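Local coordinates for fructuronate-tagaturonate epimerase UxaE from Cohnella laeviribosi in complex with 1 glycerol (Cohnella laeviribosi, PDB 6IL9), which probably interconverts fructuronate and tagaturonate by epimerisation, using a zinc-binding TIM barrel, at residues G369-R377 / M429-H439. Sequence-based numbering, arbitrary orientation.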
loop_
_atom_site.group_PDB
_atom_site.type_symbol
_atom_site.label_atom_id
_atom_site.label_comp_id
_atom_site.label_asym_id
_atom_site.label_seq_id
_atom_site.Cartn_x
_atom_site.Cartn_y
_atom_site.Cartn_z
ATOM N N GLY A 369 0.585 -6.874 -2.223
ATOM C CA GLY A 369 0.471 -8.162 -2.887
ATOM C C GLY A 369 0.300 -9.343 -1.950
ATOM O O GLY A 369 -0.281 -10.365 -2.333
ATOM N N THR A 370 0.800 -9.233 -0.715
ATOM C CA THR A 370 0.640 -10.344 0.220
ATOM C C THR A 370 -0.829 -10.604 0.521
ATOM O O THR A 370 -1.211 -11.735 0.830
ATOM C CB THR A 370 1.408 -10.080 1.516
ATOM O OG1 THR A 370 1.760 -11.325 2.135
ATOM C CG2 THR A 370 0.585 -9.234 2.505
ATOM N N ASN A 371 -1.666 -9.575 0.406
ATOM C CA ASN A 371 -3.094 -9.743 0.634
ATOM C C ASN A 371 -3.760 -10.460 -0.535
ATOM O O ASN A 371 -4.730 -11.211 -0.339
ATOM C CB ASN A 371 -3.698 -8.362 0.902
ATOM C CG ASN A 371 -3.017 -7.668 2.069
ATOM O OD1 ASN A 371 -2.968 -8.214 3.172
ATOM N ND2 ASN A 371 -2.466 -6.484 1.832
ATOM N N TRP A 372 -3.227 -10.257 -1.745
ATOM C CA TRP A 372 -3.627 -11.048 -2.901
ATOM C C TRP A 372 -3.150 -12.493 -2.760
ATOM O O TRP A 372 -3.885 -13.432 -3.083
ATOM C CB TRP A 372 -3.077 -10.376 -4.169
ATOM C CG TRP A 372 -2.590 -11.265 -5.277
ATOM C CD1 TRP A 372 -1.284 -11.568 -5.583
ATOM C CD2 TRP A 372 -3.393 -11.915 -6.267
ATOM N NE1 TRP A 372 -1.232 -12.391 -6.683
ATOM C CE2 TRP A 372 -2.514 -12.608 -7.131
ATOM C CE3 TRP A 372 -4.768 -11.974 -6.513
ATOM C CZ2 TRP A 372 -2.972 -13.366 -8.218
ATOM C CZ3 TRP A 372 -5.220 -12.718 -7.596
ATOM C CH2 TRP A 372 -4.323 -13.412 -8.427
ATOM N N LEU A 373 -1.934 -12.701 -2.245
ATOM C CA LEU A 373 -1.471 -14.077 -2.103
ATOM C C LEU A 373 -2.289 -14.845 -1.067
ATOM O O LEU A 373 -2.447 -16.064 -1.191
ATOM C CB LEU A 373 0.018 -14.114 -1.736
ATOM C CG LEU A 373 1.007 -13.735 -2.836
ATOM C CD1 LEU A 373 2.447 -13.886 -2.327
ATOM C CD2 LEU A 373 0.814 -14.564 -4.115
ATOM N N GLU A 374 -2.823 -14.168 -0.044
ATOM C CA GLU A 374 -3.708 -14.875 0.880
ATOM C C GLU A 374 -5.009 -15.286 0.208
ATOM O O GLU A 374 -5.581 -16.323 0.558
ATOM C CB GLU A 374 -4.013 -14.019 2.102
ATOM C CG GLU A 374 -2.832 -13.880 3.052
ATOM C CD GLU A 374 -2.278 -15.210 3.533
ATOM O OE1 GLU A 374 -3.066 -16.152 3.805
ATOM O OE2 GLU A 374 -1.033 -15.309 3.652
ATOM N N ALA A 375 -5.487 -14.495 -0.752
ATOM C CA ALA A 375 -6.662 -14.905 -1.518
ATOM C C ALA A 375 -6.338 -16.107 -2.398
ATOM O O ALA A 375 -7.134 -17.056 -2.495
ATOM C CB ALA A 375 -7.174 -13.730 -2.359
ATOM N N VAL A 376 -5.162 -16.090 -3.030
ATOM C CA VAL A 376 -4.720 -17.240 -3.817
ATOM C C VAL A 376 -4.622 -18.480 -2.937
ATOM O O VAL A 376 -5.017 -19.582 -3.345
ATOM C CB VAL A 376 -3.378 -16.931 -4.510
ATOM C CG1 VAL A 376 -2.810 -18.209 -5.154
ATOM C CG2 VAL A 376 -3.552 -15.846 -5.563
ATOM N N ARG A 377 -4.106 -18.320 -1.714
ATOM C CA ARG A 377 -4.021 -19.448 -0.793
ATOM C C ARG A 377 -5.402 -20.034 -0.504
ATOM O O ARG A 377 -5.561 -21.256 -0.429
ATOM C CB ARG A 377 -3.338 -19.012 0.501
ATOM C CG ARG A 377 -2.916 -20.165 1.380
ATOM C CD ARG A 377 -2.745 -19.711 2.822
ATOM N NE ARG A 377 -1.739 -18.661 3.021
ATOM C CZ ARG A 377 -0.425 -18.874 3.094
ATOM N NH1 ARG A 377 0.067 -20.095 2.940
ATOM N NH2 ARG A 377 0.401 -17.859 3.307
ATOM N N MET A 429 2.079 -21.685 -1.430
ATOM C CA MET A 429 2.029 -20.319 -0.918
ATOM C C MET A 429 2.861 -20.139 0.344
ATOM O O MET A 429 2.851 -19.052 0.940
ATOM C CB MET A 429 0.573 -19.890 -0.695
ATOM C CG MET A 429 -0.186 -19.614 -2.015
ATOM S SD MET A 429 0.528 -18.383 -3.162
ATOM C CE MET A 429 1.535 -19.452 -4.215
ATOM N N ASN A 430 3.609 -21.168 0.738
ATOM C CA ASN A 430 4.631 -21.057 1.766
ATOM C C ASN A 430 6.045 -21.042 1.203
ATOM O O ASN A 430 6.993 -20.970 1.981
ATOM C CB ASN A 430 4.522 -22.213 2.767
ATOM C CG ASN A 430 3.237 -22.179 3.552
ATOM O OD1 ASN A 430 2.716 -21.103 3.854
ATOM N ND2 ASN A 430 2.702 -23.352 3.866
ATOM N N GLU A 431 6.213 -21.101 -0.116
ATOM C CA GLU A 431 7.531 -21.226 -0.730
ATOM C C GLU A 431 7.939 -19.936 -1.422
ATOM O O GLU A 431 7.110 -19.272 -2.044
ATOM C CB GLU A 431 7.544 -22.365 -1.748
ATOM C CG GLU A 431 7.179 -23.701 -1.136
ATOM C CD GLU A 431 6.820 -24.733 -2.182
ATOM O OE1 GLU A 431 6.773 -24.380 -3.385
ATOM O OE2 GLU A 431 6.595 -25.905 -1.796
ATOM N N ASN A 432 9.238 -19.608 -1.351
ATOM C CA ASN A 432 9.711 -18.357 -1.939
ATOM C C ASN A 432 9.326 -18.242 -3.406
ATOM O O ASN A 432 8.760 -17.228 -3.842
ATOM C CB ASN A 432 11.232 -18.247 -1.823
ATOM C CG ASN A 432 11.693 -17.954 -0.423
ATOM O OD1 ASN A 432 10.916 -17.517 0.430
ATOM N ND2 ASN A 432 12.979 -18.180 -0.177
ATOM N N ASP A 433 9.664 -19.255 -4.198
ATOM C CA ASP A 433 9.600 -19.058 -5.638
ATOM C C ASP A 433 8.164 -19.087 -6.134
ATOM O O ASP A 433 7.766 -18.217 -6.912
ATOM C CB ASP A 433 10.479 -20.092 -6.344
ATOM C CG ASP A 433 11.943 -19.921 -5.973
ATOM O OD1 ASP A 433 12.561 -18.915 -6.384
ATOM O OD2 ASP A 433 12.463 -20.755 -5.213
ATOM N N ALA A 434 7.362 -20.050 -5.671
ATOM C CA ALA A 434 5.948 -20.067 -6.055
ATOM C C ALA A 434 5.224 -18.805 -5.578
ATOM O O ALA A 434 4.362 -18.273 -6.288
ATOM C CB ALA A 434 5.259 -21.319 -5.507
ATOM N N ARG A 435 5.542 -18.319 -4.373
ATOM C CA ARG A 435 4.941 -17.061 -3.925
ATOM C C ARG A 435 5.248 -15.929 -4.899
ATOM O O ARG A 435 4.357 -15.153 -5.269
ATOM C CB ARG A 435 5.418 -16.700 -2.515
ATOM C CG ARG A 435 4.678 -17.456 -1.416
ATOM C CD ARG A 435 5.150 -17.027 -0.034
ATOM N NE ARG A 435 4.777 -15.649 0.300
ATOM C CZ ARG A 435 3.578 -15.279 0.737
ATOM N NH1 ARG A 435 2.623 -16.188 0.890
ATOM N NH2 ARG A 435 3.331 -13.995 1.018
ATOM N N GLN A 436 6.507 -15.816 -5.339
ATOM C CA GLN A 436 6.835 -14.737 -6.269
ATOM C C GLN A 436 6.136 -14.927 -7.609
ATOM O O GLN A 436 5.702 -13.950 -8.233
ATOM C CB GLN A 436 8.344 -14.653 -6.465
ATOM C CG GLN A 436 9.062 -14.216 -5.197
ATOM C CD GLN A 436 10.449 -13.708 -5.491
ATOM O OE1 GLN A 436 11.218 -14.357 -6.204
ATOM N NE2 GLN A 436 10.783 -12.545 -4.955
ATOM N N LEU A 437 6.015 -16.180 -8.051
ATOM C CA LEU A 437 5.345 -16.484 -9.310
ATOM C C LEU A 437 3.923 -15.949 -9.303
ATOM O O LEU A 437 3.492 -15.292 -10.256
ATOM C CB LEU A 437 5.345 -17.996 -9.528
ATOM C CG LEU A 437 4.456 -18.547 -10.641
ATOM C CD1 LEU A 437 5.036 -18.147 -11.992
ATOM C CD2 LEU A 437 4.325 -20.066 -10.514
ATOM N N LEU A 438 3.183 -16.222 -8.226
ATOM C CA LEU A 438 1.793 -15.775 -8.140
ATOM C C LEU A 438 1.687 -14.300 -7.758
ATOM O O LEU A 438 0.732 -13.629 -8.169
ATOM C CB LEU A 438 1.024 -16.648 -7.137
ATOM C CG LEU A 438 0.360 -17.938 -7.661
ATOM C CD1 LEU A 438 -0.764 -17.621 -8.622
ATOM C CD2 LEU A 438 1.369 -18.892 -8.334
ATOM N N HIS A 439 2.658 -13.775 -7.001
ATOM C CA HIS A 439 2.581 -12.392 -6.524
ATOM C C HIS A 439 2.554 -11.433 -7.703
ATOM O O HIS A 439 1.702 -10.544 -7.781
ATOM C CB HIS A 439 3.790 -12.099 -5.617
ATOM C CG HIS A 439 3.723 -10.795 -4.869
ATOM N ND1 HIS A 439 3.632 -9.566 -5.493
ATOM C CD2 HIS A 439 3.784 -10.537 -3.538
ATOM C CE1 HIS A 439 3.618 -8.610 -4.582
ATOM N NE2 HIS A 439 3.713 -9.171 -3.385
HETATM O O HOH W 1 0.459 -14.089 1.828
HETATM O O HOH W 2 3.267 -18.032 4.093
#
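Arg377, on one helix, lies along Met429, in the turn that leads into the other, the two side chains running past each other in opposite directions. With CG anti to the backbone N (chi1 -167°), the arginine chain is laid along its neighbour: CB and CG rest against Met429 CB and CG, and Met429 CB then sits over one face of the guanidinium. Beyond the bend at chi3, NE and NH2 grip the two oxygens of Glu374 side-on, in a salt bridge one helical turn back. NH1 crosses to Asn430 OD1 (3.0 Å), which lies a little out of the guanidinium plane, while the nitrogen itself stands above the plane of the amide carbonyl; a water links NH2 to the same oxygen. With an alanine in place of Arg377, the Glu374 carboxylate would probably lose its two-nitrogen partner and Asn430 OD1 its donor, and the flank of Met429 would be uncovered.

Unbranched and flexible, Met429 bends its sulfur inward between Val376 CG1 and Leu373 CD2, 3.9 Å from each. Leu373 uses both branches: CD2 packs on Leu438 CB (3.7 Å), while CD1 lies over the centre of the Arg435 guanidinium, 3.4 Å above its plane. That flat group keeps its polar rim for others, NH1 donating in plane to Met429 O (2.9 Å) and NH2 pairing with Asp347. Trp372 suits its place because its large ring reaches across with one polar atom, NE1, which donates to Leu438 O (2.8 Å) in the plane of the ring. Gly369 suits its place because any CB would strike the His439 ring, whose NE2, like Thr370 N, binds the phosphoserine at position 346.

Segment 369-377 of helix 369-382, which follows the last barrel strand, 363-367, crosses helix segment 432-439 at 104°, their axes 9.9 Å apart at closest approach; helix 384-402 contributes Tyr387 against Val376, Met429 and Leu438, and helix 469-487 touches Glu374.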